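Local coordinates for flagellar hook-associated protein (Burkholderia pseudomallei, PDB 4UT1), which probably serves as a structural junction protein of the bacterial flagellum, joining the hook to the filament, at residues Pro366-Tyr380 and Thr415-Arg428. Numbering follows the deposited sequence.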
loop_
_atom_site.group_PDB
_atom_site.type_symbol
_atom_site.label_atom_id
_atom_site.label_comp_id
_atom_site.label_asym_id
_atom_site.label_seq_id
_atom_site.Cartn_x
_atom_site.Cartn_y
_atom_site.Cartn_z
ATOM N N PRO A 366 -6.451 -3.047 -0.944
ATOM C CA PRO A 366 -6.003 -1.716 -0.531
ATOM C C PRO A 366 -5.413 -0.931 -1.690
ATOM O O PRO A 366 -5.123 -1.488 -2.751
ATOM C CB PRO A 366 -4.927 -2.027 0.520
ATOM C CG PRO A 366 -4.373 -3.322 0.075
ATOM C CD PRO A 366 -5.512 -4.104 -0.530
ATOM N N THR A 367 -5.242 0.367 -1.480
ATOM C CA THR A 367 -4.506 1.203 -2.408
ATOM C C THR A 367 -3.032 0.843 -2.336
ATOM O O THR A 367 -2.610 0.177 -1.388
ATOM C CB THR A 367 -4.687 2.689 -2.078
ATOM O OG1 THR A 367 -4.394 2.892 -0.691
ATOM C CG2 THR A 367 -6.136 3.103 -2.348
ATOM N N THR A 368 -2.259 1.290 -3.326
ATOM C CA THR A 368 -0.842 0.941 -3.406
ATOM C C THR A 368 0.088 2.146 -3.529
ATOM O O THR A 368 1.304 1.963 -3.685
ATOM C CB THR A 368 -0.553 0.029 -4.603
ATOM O OG1 THR A 368 -0.981 0.673 -5.807
ATOM C CG2 THR A 368 -1.288 -1.310 -4.454
ATOM N N SER A 369 -0.473 3.355 -3.490
ATOM C CA SER A 369 0.336 4.587 -3.586
ATOM C C SER A 369 0.176 5.523 -2.381
ATOM O O SER A 369 -0.363 5.134 -1.341
ATOM C CB SER A 369 -0.011 5.359 -4.875
ATOM O OG SER A 369 0.965 6.382 -5.116
ATOM N N ASP A 370 0.681 6.754 -2.520
ATOM C CA ASP A 370 0.538 7.802 -1.504
ATOM C C ASP A 370 -0.306 8.916 -2.104
ATOM O O ASP A 370 -0.207 9.186 -3.302
ATOM C CB ASP A 370 1.874 8.428 -1.065
ATOM C CG ASP A 370 2.849 7.442 -0.430
ATOM O OD1 ASP A 370 2.425 6.442 0.185
ATOM O OD2 ASP A 370 4.074 7.715 -0.537
ATOM N N TYR A 371 -1.087 9.596 -1.276
ATOM C CA TYR A 371 -2.024 10.589 -1.813
ATOM C C TYR A 371 -2.047 11.897 -1.051
ATOM O O TYR A 371 -1.615 11.983 0.095
ATOM C CB TYR A 371 -3.448 10.006 -1.857
ATOM C CG TYR A 371 -3.455 8.632 -2.457
ATOM C CD1 TYR A 371 -3.525 8.447 -3.833
ATOM C CD2 TYR A 371 -3.316 7.510 -1.649
ATOM C CE1 TYR A 371 -3.477 7.169 -4.385
ATOM C CE2 TYR A 371 -3.270 6.234 -2.189
ATOM C CZ TYR A 371 -3.347 6.068 -3.555
ATOM O OH TYR A 371 -3.295 4.792 -4.075
ATOM N N ALA A 372 -2.584 12.928 -1.701
ATOM C CA ALA A 372 -2.955 14.136 -0.989
ATOM C C ALA A 372 -4.427 14.385 -1.296
ATOM O O ALA A 372 -4.829 14.276 -2.449
ATOM C CB ALA A 372 -2.090 15.320 -1.409
ATOM N N LEU A 373 -5.214 14.650 -0.253
ATOM C CA LEU A 373 -6.591 15.138 -0.407
ATOM C C LEU A 373 -6.619 16.653 -0.221
ATOM O O LEU A 373 -6.280 17.172 0.856
ATOM C CB LEU A 373 -7.532 14.487 0.601
ATOM C CG LEU A 373 -9.003 14.842 0.345
ATOM C CD1 LEU A 373 -9.554 13.916 -0.700
ATOM C CD2 LEU A 373 -9.782 14.757 1.636
ATOM N N SER A 374 -7.030 17.364 -1.265
ATOM C CA SER A 374 -7.003 18.820 -1.227
ATOM C C SER A 374 -8.405 19.360 -1.429
ATOM O O SER A 374 -9.242 18.711 -2.047
ATOM C CB SER A 374 -6.053 19.381 -2.286
ATOM O OG SER A 374 -6.409 18.924 -3.580
ATOM N N TYR A 375 -8.646 20.552 -0.906
ATOM C CA TYR A 375 -9.972 21.148 -0.992
ATOM C C TYR A 375 -9.822 22.539 -1.566
ATOM O O TYR A 375 -9.006 23.294 -1.083
ATOM C CB TYR A 375 -10.629 21.186 0.391
ATOM C CG TYR A 375 -12.031 21.742 0.376
ATOM C CD1 TYR A 375 -13.080 21.005 -0.145
ATOM C CD2 TYR A 375 -12.303 23.011 0.877
ATOM C CE1 TYR A 375 -14.372 21.513 -0.168
ATOM C CE2 TYR A 375 -13.600 23.530 0.861
ATOM C CZ TYR A 375 -14.624 22.773 0.335
ATOM O OH TYR A 375 -15.909 23.272 0.311
ATOM N N ASP A 376 -10.598 22.880 -2.595
ATOM C CA ASP A 376 -10.433 24.179 -3.242
ATOM C C ASP A 376 -11.614 25.128 -2.968
ATOM O O ASP A 376 -11.756 26.149 -3.631
ATOM C CB ASP A 376 -10.221 23.992 -4.757
ATOM C CG ASP A 376 -11.479 23.525 -5.488
ATOM O OD1 ASP A 376 -12.523 23.291 -4.847
ATOM O OD2 ASP A 376 -11.412 23.375 -6.725
ATOM N N GLY A 377 -12.447 24.773 -1.991
ATOM C CA GLY A 377 -13.542 25.620 -1.554
ATOM C C GLY A 377 -14.862 25.172 -2.136
ATOM O O GLY A 377 -15.923 25.680 -1.757
ATOM N N ALA A 378 -14.791 24.223 -3.066
ATOM C CA ALA A 378 -15.986 23.655 -3.679
ATOM C C ALA A 378 -15.911 22.127 -3.751
ATOM O O ALA A 378 -16.917 21.451 -3.540
ATOM C CB ALA A 378 -16.202 24.239 -5.067
ATOM N N LYS A 379 -14.734 21.576 -4.040
ATOM C CA LYS A 379 -14.613 20.124 -4.138
ATOM C C LYS A 379 -13.319 19.628 -3.515
ATOM O O LYS A 379 -12.382 20.399 -3.272
ATOM C CB LYS A 379 -14.676 19.656 -5.595
ATOM C CG LYS A 379 -13.473 20.072 -6.400
ATOM C CD LYS A 379 -13.488 19.560 -7.829
ATOM C CE LYS A 379 -12.408 20.306 -8.632
ATOM N NZ LYS A 379 -12.137 19.716 -9.975
ATOM N N TYR A 380 -13.304 18.329 -3.258
ATOM C CA TYR A 380 -12.131 17.622 -2.780
ATOM C C TYR A 380 -11.486 16.910 -3.942
ATOM O O TYR A 380 -12.168 16.299 -4.758
ATOM C CB TYR A 380 -12.509 16.607 -1.706
ATOM C CG TYR A 380 -13.166 17.197 -0.488
ATOM C CD1 TYR A 380 -14.530 17.511 -0.482
ATOM C CD2 TYR A 380 -12.441 17.434 0.659
ATOM C CE1 TYR A 380 -15.135 18.066 0.644
ATOM C CE2 TYR A 380 -13.029 17.969 1.786
ATOM C CZ TYR A 380 -14.382 18.283 1.778
ATOM O OH TYR A 380 -14.958 18.819 2.914
ATOM N N THR A 415 -15.625 20.852 7.070
ATOM C CA THR A 415 -15.139 21.296 5.770
ATOM C C THR A 415 -13.880 22.147 5.963
ATOM O O THR A 415 -13.877 23.081 6.769
ATOM C CB THR A 415 -16.220 22.098 5.017
ATOM O OG1 THR A 415 -17.431 21.332 4.973
ATOM C CG2 THR A 415 -15.776 22.422 3.596
ATOM N N PRO A 416 -12.798 21.812 5.238
ATOM C CA PRO A 416 -11.535 22.546 5.383
ATOM C C PRO A 416 -11.623 23.916 4.725
ATOM O O PRO A 416 -12.653 24.228 4.141
ATOM C CB PRO A 416 -10.515 21.650 4.658
ATOM C CG PRO A 416 -11.196 20.338 4.459
ATOM C CD PRO A 416 -12.655 20.668 4.325
ATOM N N ASN A 417 -10.583 24.738 4.832
ATOM C CA ASN A 417 -10.553 25.962 4.036
ATOM C C ASN A 417 -10.045 25.663 2.635
ATOM O O ASN A 417 -9.321 24.687 2.439
ATOM C CB ASN A 417 -9.664 27.025 4.693
ATOM C CG ASN A 417 -10.333 27.679 5.879
ATOM O OD1 ASN A 417 -11.543 27.539 6.072
ATOM N ND2 ASN A 417 -9.553 28.415 6.672
ATOM N N ALA A 418 -10.421 26.486 1.664
ATOM C CA ALA A 418 -9.809 26.411 0.337
ATOM C C ALA A 418 -8.299 26.511 0.484
ATOM O O ALA A 418 -7.805 27.367 1.214
ATOM C CB ALA A 418 -10.317 27.518 -0.567
ATOM N N GLY A 419 -7.574 25.642 -0.208
ATOM C CA GLY A 419 -6.124 25.623 -0.102
ATOM C C GLY A 419 -5.619 24.588 0.885
ATOM O O GLY A 419 -4.421 24.303 0.931
ATOM N N ASP A 420 -6.520 24.019 1.682
ATOM C CA ASP A 420 -6.105 23.028 2.666
ATOM C C ASP A 420 -5.797 21.685 1.993
ATOM O O ASP A 420 -6.420 21.306 0.995
ATOM C CB ASP A 420 -7.173 22.840 3.745
ATOM C CG ASP A 420 -7.187 23.962 4.768
ATOM O OD1 ASP A 420 -6.336 24.877 4.689
ATOM O OD2 ASP A 420 -8.049 23.911 5.670
ATOM N N SER A 421 -4.837 20.959 2.549
ATOM C CA SER A 421 -4.437 19.673 1.992
ATOM C C SER A 421 -4.115 18.694 3.118
ATOM O O SER A 421 -3.683 19.115 4.192
ATOM C CB SER A 421 -3.213 19.837 1.079
ATOM O OG SER A 421 -2.839 18.610 0.484
ATOM N N PHE A 422 -4.347 17.402 2.865
ATOM C CA PHE A 422 -3.989 16.330 3.800
ATOM C C PHE A 422 -3.193 15.233 3.100
ATOM O O PHE A 422 -3.596 14.721 2.056
ATOM C CB PHE A 422 -5.240 15.724 4.452
ATOM C CG PHE A 422 -6.062 16.724 5.214
ATOM C CD1 PHE A 422 -6.966 17.545 4.552
ATOM C CD2 PHE A 422 -5.918 16.856 6.581
ATOM C CE1 PHE A 422 -7.711 18.477 5.247
ATOM C CE2 PHE A 422 -6.660 17.784 7.281
ATOM C CZ PHE A 422 -7.557 18.595 6.611
ATOM N N THR A 423 -2.051 14.868 3.675
ATOM C CA THR A 423 -1.307 13.749 3.129
ATOM C C THR A 423 -1.926 12.463 3.623
ATOM O O THR A 423 -2.190 12.300 4.809
ATOM C CB THR A 423 0.168 13.790 3.520
ATOM O OG1 THR A 423 0.704 15.035 3.101
ATOM C CG2 THR A 423 0.929 12.646 2.837
ATOM N N VAL A 424 -2.180 11.556 2.696
ATOM C CA VAL A 424 -2.823 10.305 3.042
ATOM C C VAL A 424 -1.922 9.168 2.628
ATOM O O VAL A 424 -1.653 8.988 1.434
ATOM C CB VAL A 424 -4.183 10.160 2.369
ATOM C CG1 VAL A 424 -4.790 8.793 2.702
ATOM C CG2 VAL A 424 -5.101 11.293 2.819
ATOM N N LEU A 425 -1.448 8.420 3.626
ATOM C CA LEU A 425 -0.527 7.309 3.415
ATOM C C LEU A 425 -1.193 6.043 3.923
ATOM O O LEU A 425 -0.990 5.645 5.074
ATOM C CB LEU A 425 0.804 7.545 4.147
ATOM C CG LEU A 425 1.525 8.890 3.966
ATOM C CD1 LEU A 425 2.808 8.926 4.800
ATOM C CD2 LEU A 425 1.869 9.128 2.497
ATOM N N PRO A 426 -2.029 5.418 3.082
ATOM C CA PRO A 426 -2.853 4.308 3.560
ATOM C C PRO A 426 -2.061 3.055 3.911
ATOM O O PRO A 426 -2.535 2.308 4.771
ATOM C CB PRO A 426 -3.786 4.034 2.380
ATOM C CG PRO A 426 -3.772 5.335 1.568
ATOM C CD PRO A 426 -2.355 5.792 1.696
ATOM N N THR A 427 -0.901 2.830 3.291
ATOM C CA THR A 427 -0.198 1.551 3.463
ATOM C C THR A 427 1.277 1.630 3.854
ATOM O O THR A 427 1.866 0.605 4.186
ATOM C CB THR A 427 -0.259 0.701 2.182
ATOM O OG1 THR A 427 0.356 1.416 1.102
ATOM C CG2 THR A 427 -1.709 0.359 1.822
ATOM N N ARG A 428 1.871 2.817 3.818
ATOM C CA ARG A 428 3.299 2.911 4.141
ATOM C C ARG A 428 3.596 2.323 5.518
ATOM O O ARG A 428 4.567 1.573 5.684
ATOM C CB ARG A 428 3.795 4.363 4.099
ATOM C CG ARG A 428 5.303 4.440 4.334
ATOM C CD ARG A 428 5.835 5.867 4.410
ATOM N NE ARG A 428 5.673 6.591 3.154
ATOM C CZ ARG A 428 5.979 7.874 2.992
ATOM N NH1 ARG A 428 6.470 8.573 4.014
ATOM N NH2 ARG A 428 5.796 8.459 1.808
HETATM O O HOH W 1 -1.736 3.029 -0.430
HETATM O O HOH W 2 0.965 4.531 1.468
HETATM O O HOH W 3 4.912 5.078 0.984
HETATM O O HOH W 4 -17.459 19.515 2.708
#
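D370 OD1 is gripped by two waters that tie it across the contact: water 2 donates to it at 2.7 Å and accepts from T427 N, and water 3, which accepts from R428 NE, probably also donates to OD1. The other oxygen, OD2, meets R428 NH2 at 3.0 Å in a salt bridge, lying near the guanidinium plane but approached from above the carboxylate plane, with the two planes 67° apart. The bend at chi3 (-64°) brings NH2 to the aspartate, and L425 CD1 lies over the centre of the guanidinium face while L425 CD2 packs on D370 CG (3.5 Å). Next to this cluster, the P426 ring meets T367 OG1 through CB at 3.3 Å and the in-plane edge of Y371 through CD. Strands 371-375 and 421-425 then run antiparallel: Y371 pairs with V424 and L373 with F422 through reciprocal backbone bonds, V424 N to Y371 O being the shortest at 2.7 Å. Beyond them Y375 N reaches D420 O and G419 N reaches Y375 O, which ties in the type II turn N417-D420. P416 CD sits over one face of the Y375 ring, toward its rim; T415 CG2 touches Y375 OH at 3.4 Å, and P416 CD also meets Y380 OH at 3.3 Å. Within the five-stranded antiparallel sheet of the D2-like domain, 380-384 lies beside 371-375 and 343-346 beside 421-425; F422 and V424 pack on L356 of strand 356-360, R428 NH1 makes a second salt bridge, to D256, and D370 touches D301 and A305 of the long helix 287-322.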